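Local coordinates for protein type II restriction enzyme AgeI (Thalassobius gelatinovorus, PDB 5DWA) that recognises the double-stranded DNA sequence 5'-ACCGGT-3' and cleaves it after the first A, leaving fragments with 5'-phosphates, at residues G112-A117 and S153-G158; G121-A126 and G137-D142; L127-V132 and M144-G149. All coordinates share one frame; numbering follows the deposited sequence.

Interaction 1: residues G112-A117 and S153-G158; sequences GIRLTA and SPDAEG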
loop_
_atom_site.group_PDB
_atom_site.type_symbol
_atom_site.label_atom_id
_atom_site.label_comp_id
_atom_site.label_asym_id
_atom_site.label_seq_id
_atom_site.Cartn_x
_atom_site.Cartn_y
_atom_site.Cartn_z
ATOM N N GLY A 112 31.357 6.248 -15.022
ATOM C CA GLY A 112 31.556 5.013 -14.280
ATOM C C GLY A 112 30.452 4.680 -13.289
ATOM O O GLY A 112 30.667 3.933 -12.332
ATOM N N ILE A 113 29.266 5.227 -13.522
ATOM C CA ILE A 113 28.128 5.001 -12.641
ATOM C C ILE A 113 27.116 4.127 -13.360
ATOM O O ILE A 113 26.919 4.260 -14.570
ATOM C CB ILE A 113 27.494 6.332 -12.196
ATOM C CG1 ILE A 113 28.523 7.179 -11.449
ATOM C CG2 ILE A 113 26.265 6.100 -11.304
ATOM C CD1 ILE A 113 28.171 8.646 -11.397
ATOM N N ARG A 114 26.484 3.220 -12.620
ATOM C CA ARG A 114 25.574 2.255 -13.210
ATOM C C ARG A 114 24.400 1.949 -12.301
ATOM O O ARG A 114 24.584 1.731 -11.104
ATOM C CB ARG A 114 26.319 0.959 -13.545
ATOM C CG ARG A 114 25.468 -0.070 -14.289
ATOM C CD ARG A 114 26.266 -1.336 -14.577
ATOM N NE ARG A 114 26.670 -2.023 -13.356
ATOM C CZ ARG A 114 27.594 -2.979 -13.311
ATOM N NH1 ARG A 114 28.207 -3.358 -14.426
ATOM N NH2 ARG A 114 27.898 -3.562 -12.158
ATOM N N LEU A 115 23.204 1.956 -12.882
ATOM C CA LEU A 115 21.980 1.559 -12.200
ATOM C C LEU A 115 21.583 0.129 -12.555
ATOM O O LEU A 115 21.738 -0.309 -13.692
ATOM C CB LEU A 115 20.835 2.499 -12.582
ATOM C CG LEU A 115 21.061 4.006 -12.423
ATOM C CD1 LEU A 115 19.812 4.761 -12.832
ATOM C CD2 LEU A 115 21.468 4.384 -10.996
ATOM N N THR A 116 21.008 -0.575 -11.589
ATOM C CA THR A 116 20.512 -1.919 -11.808
ATOM C C THR A 116 19.192 -2.107 -11.063
ATOM O O THR A 116 19.143 -1.939 -9.843
ATOM C CB THR A 116 21.515 -2.974 -11.327
ATOM O OG1 THR A 116 22.778 -2.771 -11.977
ATOM C CG2 THR A 116 21.002 -4.372 -11.636
ATOM N N ALA A 117 18.126 -2.439 -11.786
ATOM C CA ALA A 117 16.826 -2.701 -11.150
ATOM C C ALA A 117 16.900 -4.001 -10.363
ATOM O O ALA A 117 17.418 -5.006 -10.858
ATOM C CB ALA A 117 15.711 -2.757 -12.189
ATOM N N SER A 153 31.966 -3.540 -1.605
ATOM C CA SER A 153 31.846 -4.861 -2.224
ATOM C C SER A 153 31.845 -4.856 -3.756
ATOM O O SER A 153 30.895 -5.331 -4.373
ATOM C CB SER A 153 30.578 -5.553 -1.723
ATOM O OG SER A 153 30.641 -5.750 -0.322
ATOM N N PRO A 154 32.926 -4.350 -4.379
ATOM C CA PRO A 154 32.956 -4.272 -5.848
ATOM C C PRO A 154 32.751 -5.627 -6.530
ATOM O O PRO A 154 33.229 -6.642 -6.014
ATOM C CB PRO A 154 34.359 -3.721 -6.141
ATOM C CG PRO A 154 35.159 -4.019 -4.905
ATOM C CD PRO A 154 34.192 -3.908 -3.770
ATOM N N ASP A 155 32.032 -5.653 -7.652
ATOM C CA ASP A 155 31.829 -6.905 -8.373
ATOM C C ASP A 155 33.048 -7.210 -9.240
ATOM O O ASP A 155 34.085 -6.562 -9.101
ATOM C CB ASP A 155 30.537 -6.878 -9.218
ATOM C CG ASP A 155 30.543 -5.813 -10.318
ATOM O OD1 ASP A 155 31.610 -5.260 -10.663
ATOM O OD2 ASP A 155 29.447 -5.539 -10.856
ATOM N N ALA A 156 32.914 -8.188 -10.126
ATOM C CA ALA A 156 34.023 -8.630 -10.964
ATOM C C ALA A 156 34.590 -7.508 -11.840
ATOM O O ALA A 156 35.779 -7.513 -12.162
ATOM C CB ALA A 156 33.583 -9.802 -11.830
ATOM N N GLU A 157 33.747 -6.549 -12.215
ATOM C CA GLU A 157 34.171 -5.449 -13.080
ATOM C C GLU A 157 34.615 -4.216 -12.294
ATOM O O GLU A 157 34.966 -3.195 -12.885
ATOM C CB GLU A 157 33.044 -5.048 -14.032
ATOM C CG GLU A 157 32.251 -6.200 -14.610
ATOM C CD GLU A 157 30.789 -5.833 -14.807
ATOM O OE1 GLU A 157 30.410 -5.463 -15.941
ATOM O OE2 GLU A 157 30.023 -5.904 -13.819
ATOM N N GLY A 158 34.582 -4.301 -10.969
ATOM C CA GLY A 158 35.026 -3.199 -10.133
ATOM C C GLY A 158 33.924 -2.242 -9.691
ATOM O O GLY A 158 34.207 -1.207 -9.094
#

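Interaction 2: residues G121-A126 and G137-D142; sequences GQKGLA and GSRKVD. With nucleotides of chain C.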
loop_
_atom_site.group_PDB
_atom_site.type_symbol
_atom_site.label_atom_id
_atom_site.label_comp_id
_atom_site.label_asym_id
_atom_site.label_seq_id
_atom_site.Cartn_x
_atom_site.Cartn_y
_atom_site.Cartn_z
ATOM N N GLY A 121 15.254 -12.157 -7.423
ATOM C CA GLY A 121 16.485 -12.922 -7.345
ATOM C C GLY A 121 17.728 -12.075 -7.146
ATOM O O GLY A 121 18.790 -12.595 -6.808
ATOM N N GLN A 122 17.598 -10.768 -7.342
ATOM C CA GLN A 122 18.749 -9.871 -7.279
ATOM C C GLN A 122 18.894 -9.141 -5.947
ATOM O O GLN A 122 19.973 -8.637 -5.628
ATOM C CB GLN A 122 18.666 -8.828 -8.392
ATOM C CG GLN A 122 18.847 -9.364 -9.785
ATOM C CD GLN A 122 18.612 -8.289 -10.818
ATOM O OE1 GLN A 122 19.488 -7.466 -11.082
ATOM N NE2 GLN A 122 17.420 -8.275 -11.397
ATOM N N LYS A 123 17.822 -9.067 -5.172
ATOM C CA LYS A 123 17.821 -8.157 -4.037
ATOM C C LYS A 123 18.714 -8.623 -2.881
ATOM O O LYS A 123 19.374 -7.801 -2.247
ATOM C CB LYS A 123 16.386 -7.931 -3.548
ATOM C CG LYS A 123 16.257 -6.756 -2.613
ATOM C CD LYS A 123 14.807 -6.285 -2.483
ATOM C CE LYS A 123 14.378 -5.365 -3.624
ATOM N NZ LYS A 123 13.032 -4.777 -3.337
ATOM N N GLY A 124 18.747 -9.929 -2.622
ATOM C CA GLY A 124 19.520 -10.469 -1.513
ATOM C C GLY A 124 20.992 -10.105 -1.556
ATOM O O GLY A 124 21.553 -9.654 -0.558
ATOM N N LEU A 125 21.615 -10.285 -2.714
ATOM C CA LEU A 125 23.030 -9.963 -2.867
ATOM C C LEU A 125 23.250 -8.459 -2.814
ATOM O O LEU A 125 24.186 -7.976 -2.168
ATOM C CB LEU A 125 23.575 -10.543 -4.180
ATOM C CG LEU A 125 25.025 -10.197 -4.525
ATOM C CD1 LEU A 125 25.991 -10.772 -3.501
ATOM C CD2 LEU A 125 25.359 -10.716 -5.911
ATOM N N ALA A 126 22.363 -7.712 -3.465
ATOM C CA ALA A 126 22.479 -6.265 -3.480
ATOM C C ALA A 126 22.427 -5.689 -2.065
ATOM O O ALA A 126 23.254 -4.851 -1.702
ATOM C CB ALA A 126 21.385 -5.659 -4.348
ATOM N N GLY A 137 12.796 -3.633 7.464
ATOM C CA GLY A 137 12.332 -2.697 6.450
ATOM C C GLY A 137 13.276 -2.425 5.282
ATOM O O GLY A 137 12.894 -1.753 4.318
ATOM N N SER A 138 14.492 -2.962 5.346
ATOM C CA SER A 138 15.527 -2.620 4.364
ATOM C C SER A 138 15.249 -3.106 2.937
ATOM O O SER A 138 15.862 -2.618 1.989
ATOM C CB SER A 138 16.885 -3.162 4.825
ATOM O OG SER A 138 16.902 -4.577 4.796
ATOM N N ARG A 139 14.326 -4.047 2.767
ATOM C CA ARG A 139 14.024 -4.563 1.429
ATOM C C ARG A 139 13.372 -3.541 0.502
ATOM O O ARG A 139 13.388 -3.711 -0.721
ATOM C CB ARG A 139 13.117 -5.792 1.518
ATOM C CG ARG A 139 13.709 -6.939 2.319
ATOM C CD ARG A 139 13.214 -8.287 1.812
ATOM N NE ARG A 139 14.277 -9.063 1.177
ATOM C CZ ARG A 139 14.249 -9.481 -0.085
ATOM N NH1 ARG A 139 13.208 -9.208 -0.858
ATOM N NH2 ARG A 139 15.259 -10.184 -0.573
ATOM N N LYS A 140 12.805 -2.485 1.076
ATOM C CA LYS A 140 12.078 -1.497 0.268
ATOM C C LYS A 140 13.044 -0.503 -0.368
ATOM O O LYS A 140 13.146 0.661 0.043
ATOM C CB LYS A 140 11.017 -0.766 1.107
ATOM C CG LYS A 140 10.089 0.169 0.322
ATOM C CD LYS A 140 9.425 -0.517 -0.876
ATOM C CE LYS A 140 8.180 0.266 -1.324
ATOM N NZ LYS A 140 7.695 -0.143 -2.669
ATOM N N VAL A 141 13.766 -0.997 -1.369
ATOM C CA VAL A 141 14.608 -0.177 -2.232
ATOM C C VAL A 141 14.584 -0.871 -3.584
ATOM O O VAL A 141 14.529 -2.099 -3.642
ATOM C CB VAL A 141 16.035 -0.014 -1.664
ATOM C CG1 VAL A 141 16.741 -1.355 -1.543
ATOM C CG2 VAL A 141 16.836 0.965 -2.504
ATOM N N ASP A 142 14.592 -0.101 -4.667
ATOM C CA ASP A 142 14.231 -0.659 -5.971
ATOM C C ASP A 142 15.369 -0.821 -6.971
ATOM O O ASP A 142 15.442 -1.828 -7.665
ATOM C CB ASP A 142 13.128 0.212 -6.578
ATOM C CG ASP A 142 11.972 0.396 -5.628
ATOM O OD1 ASP A 142 11.475 -0.626 -5.114
ATOM O OD2 ASP A 142 11.591 1.549 -5.362
ATOM P P DC C 5 6.061 -2.804 -3.079
ATOM O OP1 DC C 5 7.536 -2.665 -2.994
ATOM O OP2 DC C 5 5.217 -2.436 -1.922
ATOM O "O5'" DC C 5 5.560 -1.995 -4.358
ATOM C "C5'" DC C 5 6.177 -2.205 -5.617
ATOM C "C4'" DC C 5 5.129 -2.334 -6.701
ATOM O "O4'" DC C 5 4.396 -3.548 -6.504
ATOM C "C3'" DC C 5 4.091 -1.230 -6.685
ATOM O "O3'" DC C 5 4.548 -0.181 -7.505
ATOM C "C2'" DC C 5 2.842 -1.912 -7.270
ATOM C "C1'" DC C 5 3.076 -3.406 -7.001
ATOM N N1 DC C 5 2.144 -4.022 -5.998
ATOM C C2 DC C 5 1.244 -5.017 -6.402
ATOM O O2 DC C 5 1.230 -5.359 -7.585
ATOM N N3 DC C 5 0.420 -5.581 -5.486
ATOM C C4 DC C 5 0.472 -5.182 -4.205
ATOM N N4 DC C 5 -0.355 -5.769 -3.334
ATOM C C5 DC C 5 1.387 -4.181 -3.770
ATOM C C6 DC C 5 2.192 -3.630 -4.684
HETATM O O HOH W 1 11.794 -3.290 -5.346
#

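Interaction 3: residues L127-V132 and M144-G149; sequences LTRMGV and MIEKQG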
loop_
_atom_site.group_PDB
_atom_site.type_symbol
_atom_site.label_atom_id
_atom_site.label_comp_id
_atom_site.label_asym_id
_atom_site.label_seq_id
_atom_site.Cartn_x
_atom_site.Cartn_y
_atom_site.Cartn_z
ATOM N N LEU A 127 21.460 -6.144 -1.264
ATOM C CA LEU A 127 21.318 -5.670 0.109
ATOM C C LEU A 127 22.532 -6.070 0.954
ATOM O O LEU A 127 22.978 -5.305 1.805
ATOM C CB LEU A 127 20.031 -6.207 0.745
ATOM C CG LEU A 127 18.752 -5.679 0.087
ATOM C CD1 LEU A 127 17.506 -6.240 0.761
ATOM C CD2 LEU A 127 18.739 -4.157 0.101
ATOM N N THR A 128 23.058 -7.265 0.703
ATOM C CA THR A 128 24.239 -7.735 1.418
ATOM C C THR A 128 25.435 -6.852 1.114
ATOM O O THR A 128 26.182 -6.461 2.022
ATOM C CB THR A 128 24.574 -9.186 1.059
ATOM O OG1 THR A 128 23.474 -10.025 1.431
ATOM C CG2 THR A 128 25.849 -9.643 1.783
ATOM N N ARG A 129 25.613 -6.535 -0.162
ATOM C CA ARG A 129 26.711 -5.676 -0.579
ATOM C C ARG A 129 26.519 -4.258 -0.053
ATOM O O ARG A 129 27.493 -3.570 0.239
ATOM C CB ARG A 129 26.843 -5.688 -2.104
ATOM C CG ARG A 129 27.229 -7.053 -2.663
ATOM C CD ARG A 129 27.174 -7.066 -4.181
ATOM N NE ARG A 129 28.123 -6.117 -4.758
ATOM C CZ ARG A 129 27.832 -5.241 -5.718
ATOM N NH1 ARG A 129 26.600 -5.164 -6.214
ATOM N NH2 ARG A 129 28.772 -4.421 -6.168
ATOM N N MET A 130 25.261 -3.834 0.096
ATOM C CA MET A 130 24.944 -2.535 0.683
ATOM C C MET A 130 25.257 -2.471 2.166
ATOM O O MET A 130 25.434 -1.387 2.724
ATOM C CB MET A 130 23.462 -2.201 0.493
ATOM C CG MET A 130 23.101 -1.662 -0.860
ATOM S SD MET A 130 21.365 -1.195 -0.877
ATOM C CE MET A 130 21.116 -0.971 -2.634
ATOM N N GLY A 131 25.284 -3.635 2.808
ATOM C CA GLY A 131 25.492 -3.714 4.239
ATOM C C GLY A 131 24.217 -3.495 5.025
ATOM O O GLY A 131 24.271 -3.076 6.178
ATOM N N VAL A 132 23.068 -3.770 4.407
ATOM C CA VAL A 132 21.779 -3.558 5.071
ATOM C C VAL A 132 20.883 -4.797 5.095
ATOM O O VAL A 132 19.710 -4.716 5.462
ATOM C CB VAL A 132 20.966 -2.392 4.421
ATOM C CG1 VAL A 132 21.708 -1.070 4.550
ATOM C CG2 VAL A 132 20.620 -2.690 2.964
ATOM N N MET A 144 19.628 -0.340 -7.585
ATOM C CA MET A 144 20.883 -0.054 -6.905
ATOM C C MET A 144 21.753 0.857 -7.765
ATOM O O MET A 144 21.616 0.889 -8.991
ATOM C CB MET A 144 21.609 -1.351 -6.514
ATOM C CG MET A 144 22.431 -2.025 -7.576
ATOM S SD MET A 144 23.455 -3.345 -6.856
ATOM C CE MET A 144 23.523 -4.428 -8.270
ATOM N N ILE A 145 22.588 1.647 -7.096
ATOM C CA ILE A 145 23.527 2.542 -7.757
ATOM C C ILE A 145 24.924 2.045 -7.445
ATOM O O ILE A 145 25.233 1.785 -6.276
ATOM C CB ILE A 145 23.387 4.004 -7.291
ATOM C CG1 ILE A 145 21.919 4.449 -7.274
ATOM C CG2 ILE A 145 24.241 4.926 -8.168
ATOM C CD1 ILE A 145 21.709 5.765 -6.528
ATOM N N GLU A 146 25.742 1.908 -8.488
ATOM C CA GLU A 146 27.122 1.444 -8.347
ATOM C C GLU A 146 28.085 2.403 -9.020
ATOM O O GLU A 146 27.721 3.103 -9.965
ATOM C CB GLU A 146 27.288 0.051 -8.944
ATOM C CG GLU A 146 26.556 -1.051 -8.204
ATOM C CD GLU A 146 26.668 -2.380 -8.917
ATOM O OE1 GLU A 146 26.248 -2.468 -10.090
ATOM O OE2 GLU A 146 27.194 -3.339 -8.312
ATOM N N LYS A 147 29.324 2.403 -8.544
ATOM C CA LYS A 147 30.370 3.255 -9.088
ATOM C C LYS A 147 31.611 2.414 -9.329
ATOM O O LYS A 147 32.062 1.709 -8.433
ATOM C CB LYS A 147 30.675 4.405 -8.130
ATOM C CG LYS A 147 31.954 5.175 -8.431
ATOM C CD LYS A 147 31.744 6.216 -9.510
ATOM C CE LYS A 147 32.978 7.092 -9.675
ATOM N NZ LYS A 147 32.696 8.266 -10.546
ATOM N N GLN A 148 32.155 2.466 -10.538
ATOM C CA GLN A 148 33.371 1.708 -10.828
ATOM C C GLN A 148 34.542 2.307 -10.059
ATOM O O GLN A 148 34.799 3.509 -10.144
ATOM C CB GLN A 148 33.652 1.693 -12.323
ATOM C CG GLN A 148 34.771 0.744 -12.715
ATOM C CD GLN A 148 34.851 0.557 -14.207
ATOM O OE1 GLN A 148 34.765 1.523 -14.966
ATOM N NE2 GLN A 148 34.990 -0.691 -14.644
ATOM N N GLY A 149 35.233 1.472 -9.289
ATOM C CA GLY A 149 36.337 1.938 -8.470
ATOM C C GLY A 149 35.911 2.638 -7.191
ATOM O O GLY A 149 36.741 3.186 -6.463
#

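Interaction 1: residues G112-A117 and S153-G158
The guanidinium of Arg114 meets Asp155 and Glu157 with its edge, and both carboxylate carbons lie in its plane. NH2 forms a salt bridge with Asp155 and NH1 forms one with Glu157. Phe159 adds a cation-pi contact to the same guanidinium. The Asp155 carboxylate is turned 61° from the guanidinium, yet Arg114 NH2 reaches Asp155 OD2 on its syn side at 2.8 Å. The Glu157 carboxylate is turned less, 33° from the guanidinium plane. Arg114 NH1 is 3.2 Å from Glu157 OE2 and comes from above the carboxylate plane. A weak second bond runs from NH1 to Glu157 OE1.

Arg114 reaches across with CG opposite its own N (chi1 -175°) and a bend at chi3. The two acids sit on a type I turn, Asp155 to Gly158, in the loop between strands 143-148 and 159-168. Asp155 OD1 closes an Asx turn by accepting from Glu157 N at 2.9 Å. The result is a surface salt-bridge network that ties this hairpin loop to edge strand 113-117. Glu146 joins it as another salt-bridge partner of Arg114 NH2.

Asp155 OD2 and Glu157 OE2 are only 3.0 Å apart, and both are acceptors. The positive charge of Arg114 probably offsets their repulsion.

Interaction 2: residues G121-A126 and G137-D142
Arg139 meets Lys123 in two ways, through its backbone oxygen and through its guanidinium. Lys123 NZ donates to Arg139 O at 2.8 Å, nearly along the C=O axis. In one of two modelled conformers, Lys123 CD lies over one face of the guanidinium, offset toward its rim, 3.7 Å from Arg139 NH1. This second contact holds for that copy and is less certain than the bond to Arg139 O. Arg139 O also accepts from Val141 N, so two donors grip it.

That backbone bond makes Lys140 the centre of an inverse gamma turn. Its CB points away from the helix side. The chain is bent at chi2 (52°), and NZ reaches the phosphate of DC5 of chain C. The distance from Lys140 NZ to OP1 of DC5 is 2.5 Å, so short that its exact value is doubtful. The loop carries the chain from helix 123-130 to strand 143-148 of the PD-(D/E)XK nuclease sheet. Arg174 of the second subunit packs on both Arg139 and Lys140.

Val141 offers its carbonyl oxygen to the same lysine: Lys123 NZ to Val141 O is 3.1 Å, with the donor tilted 26° from the carbonyl plane. At Asp142 the link is indirect. Lys123 NZ donates to water 1, which can in turn donate to Asp142 OD1, while Asp142 OD2 accepts from Ala167 N.

Interaction 3: residues L127-V132 and M144-G149
Arg129 and Met130, in the last turn of helix 123-130, meet Glu146 and Met144 on strand 143-148. The helix ends in a Schellman motif. Gly131, with positive phi, donates to Thr128 O, and Val132 N donates back to Leu127 O at 3.0 Å. The strand belongs to the mixed sheet of the PD-(D/E)XK nuclease fold, and the helix packs over a face of the sheet.

The polar part is a salt bridge. Arg129 approaches end-on, with both terminal nitrogens on one oxygen: NH1 is 2.8 Å and NH2 2.9 Å from Glu146 OE2. The oxygen lies near the guanidinium plane. The carboxylate is turned 74° to that plane, so this is not the flat pairing of two nitrogens with two oxygens. Arg129 NH1 meets OE2 from above the carboxylate, whereas NH2 comes nearly along the C-O bond. Glu146 is buried, and its two oxygens are shared between Arg129 and Arg114, which would probably keep it ionised. Ser153 O accepts from Arg129 NE and further fixes the group.

The apolar part brings the methionines together. Met130 has an extended chain that carries its methyl toward the strand, and it also packs on Val161 and Leu190. CE of Met130 lies 3.9 Å from CB of Met144.

A separate close approach joins sulfur and arginine, with Met144 SD 3.7 Å from Arg129 NH1.

How the interactions relate
The three contacts lie on one side of the chain's centre. Interactions 1 and 3 have centres about 8 Å apart, 2 and 3 about 11 Å, and 1 and 2 about 15 Å. Strand 113-117 comes first, then helix 123-130, the loop 137-142, strand 143-148 and the loop 153-158. Interactions 2 and 3 are nested inside the chain loop closed by interaction 1, and they interleave with each other. They share helix 123-130. Interactions 1 and 3 share the sheet through antiparallel neighbours 113-117 and 143-148. The helix is therefore tied near its N-terminal end to the DNA-contacting loop and at its other end to the sheet.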